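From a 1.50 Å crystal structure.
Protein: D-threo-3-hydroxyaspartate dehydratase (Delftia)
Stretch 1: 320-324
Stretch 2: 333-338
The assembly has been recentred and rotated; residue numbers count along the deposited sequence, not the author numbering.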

# COMPACT_ATOMS: atom_id res chain seq x y z
N PRO B 320 -14.20 14.61 -16.53
CA PRO B 320 -13.18 15.65 -16.29
C PRO B 320 -13.47 16.58 -15.11
O PRO B 320 -14.65 16.95 -14.84
N GLY B 321 -12.42 16.95 -14.39
CA GLY B 321 -12.59 17.82 -13.22
C GLY B 321 -12.99 17.20 -11.91
O GLY B 321 -12.96 17.92 -10.89
N PHE B 322 -13.33 15.89 -11.88
CA PHE B 322 -13.55 15.19 -10.59
C PHE B 322 -12.42 14.26 -10.30
O PHE B 322 -12.04 13.45 -11.18
N VAL B 323 -11.87 14.41 -9.09
CA VAL B 323 -10.81 13.48 -8.68
C VAL B 323 -11.06 13.08 -7.24
O VAL B 323 -11.94 13.67 -6.59
N LEU B 324 -10.31 12.13 -6.68
CA LEU B 324 -10.39 11.91 -5.23
C LEU B 324 -9.44 12.95 -4.63
O LEU B 324 -8.18 12.86 -4.71
N ILE B 333 -12.56 10.81 -0.74
CA ILE B 333 -13.34 12.06 -0.83
C ILE B 333 -13.28 12.42 -2.32
O ILE B 333 -12.20 12.73 -2.82
N LEU B 334 -14.38 12.34 -3.03
CA LEU B 334 -14.53 12.69 -4.42
C LEU B 334 -15.06 14.16 -4.50
O LEU B 334 -16.03 14.54 -3.83
N ALA B 335 -14.32 15.03 -5.18
CA ALA B 335 -14.70 16.47 -5.21
C ALA B 335 -14.07 17.11 -6.46
O ALA B 335 -13.42 16.40 -7.26
N ARG B 336 -14.39 18.37 -6.77
CA ARG B 336 -13.80 19.00 -7.96
C ARG B 336 -12.30 19.24 -7.74
O ARG B 336 -11.89 19.78 -6.68
N ALA B 337 -11.49 18.88 -8.74
CA ALA B 337 -10.02 19.21 -8.72
C ALA B 337 -9.79 20.70 -8.54
O ALA B 337 -8.85 21.12 -7.86
N ASP B 338 -10.64 21.51 -9.13
CA ASP B 338 -10.45 22.97 -9.04
C ASP B 338 -10.78 23.63 -7.71
O ASP B 338 -10.55 24.83 -7.57

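The two stretches run antiparallel, and three backbone hydrogen bonds cross the gap. Val323 and Ala335 form the hydrogen-bonded pair: Val323 N donates to Ala335 O (3.1 Å), and Ala335 N returns the bond to Val323 O (3.1 Å). A third bond, Ala337 N to Gly321 O at 2.8 Å, continues the ladder beyond the strand of the second stretch. Carbonyl oxygens also receive CA-H contacts, among them Arg336 CA to Gly321 O (3.2 Å) and Leu324 CA to Ile333 O (3.1 Å), as is usual where antiparallel strands lie close.

Gly321 O accepts two hydrogen bonds. Besides the amide of Ala337 it takes a hydrogen bond from a water, 2.9 Å from that oxygen to the water O, and the same water accepts from Asp338 N at 2.8 Å. The water thus ties the loop after Arg336 to the corner before Phe322. Glycine suits this corner: its phi of 82° would jam a CB against the preceding carbonyl oxygen.

Leu324 and Leu334 share one face of the sheet. Leu324, with chi1 m and chi2 t, brings its CD2 to 3.8 Å from Leu334 CB; Leu334, with both chi angles t, sends its own CD2 to 4.0 Å from Phe322 CD1. These branched, apolar side chains have no polar group to satisfy, so they suit a buried place. On the other face lie Val323 and Ala335. Val323 adopts m, and its CG2 lies 4.0 Å from Ala337 CB, while Ala335, buried on that face, has a methyl that needs no polar partner.

Phe322 (chi1 m) points its CA-to-CB bond sideways, yet its ring reaches Arg336, with Phe322 CE1 3.8 Å from Arg336 CG. Here the aliphatic part of the arginine supplies the apolar contact. The guanidinium lies farther off, its CZ 5.5 Å from the centroid of the Phe322 ring, so any cation-pi attraction is weak at most.

The charge of Arg336 is met chiefly within its own stretch. With chi1 to chi3 m, t and p, its guanidinium meets the carboxylate of Asp338, whose chi1 is p: Arg336 NE donates to Asp338 OD1 in a salt bridge at 3.1 Å, and Arg336 NH1 donates to Asp338 OD2 at 3.3 Å. Arg336 NH2 is satisfied elsewhere in the structure. Arginine therefore serves two ends here, its CG touching the Phe322 ring while NE and NH1 bond to Asp338.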

# COMPACT_ATOMS: atom_id res chain seq x y z
CB PRO B 320 -13.18 16.47 -17.59
CG PRO B 320 -14.22 15.86 -18.45
CD PRO B 320 -14.67 14.57 -17.93
CB PHE B 322 -14.87 14.41 -10.65
CG PHE B 322 -16.10 15.34 -10.70
CD1 PHE B 322 -16.49 16.09 -9.58
CD2 PHE B 322 -16.73 15.53 -11.89
CE1 PHE B 322 -17.61 16.92 -9.62
CE2 PHE B 322 -17.85 16.36 -11.99
CZ PHE B 322 -18.27 17.09 -10.86
CB VAL B 323 -9.39 14.18 -8.77
CG1 VAL B 323 -9.06 14.60 -10.21
CG2 VAL B 323 -9.27 15.38 -7.78
CB LEU B 324 -9.91 10.49 -4.93
CG LEU B 324 -10.79 9.37 -5.50
CD1 LEU B 324 -10.33 7.99 -4.87
CD2 LEU B 324 -12.28 9.66 -5.16
CB ILE B 333 -12.78 13.19 0.06
CG1 ILE B 333 -12.68 12.87 1.59
CG2 ILE B 333 -13.64 14.45 -0.20
CD1 ILE B 333 -13.85 12.25 2.10
CB LEU B 334 -15.49 11.73 -5.10
CG LEU B 334 -15.75 11.90 -6.59
CD1 LEU B 334 -16.34 10.61 -7.21
CD2 LEU B 334 -16.62 13.14 -6.95
CB ALA B 335 -14.30 17.23 -3.93
CB ARG B 336 -14.49 20.34 -8.25
CG ARG B 336 -15.92 20.18 -8.65
CD ARG B 336 -16.49 21.56 -8.98
NE ARG B 336 -15.85 22.05 -10.21
CZ ARG B 336 -16.24 21.65 -11.42
NH1 ARG B 336 -15.60 22.08 -12.49
NH2 ARG B 336 -17.23 20.76 -11.58
CB ALA B 337 -9.35 18.73 -10.00
CB ASP B 338 -11.13 23.71 -10.22
CG ASP B 338 -12.68 23.69 -10.18
OD1 ASP B 338 -13.31 23.38 -9.16
OD2 ASP B 338 -13.24 24.00 -11.25
O HOH W 1 -12.40 20.73 -11.10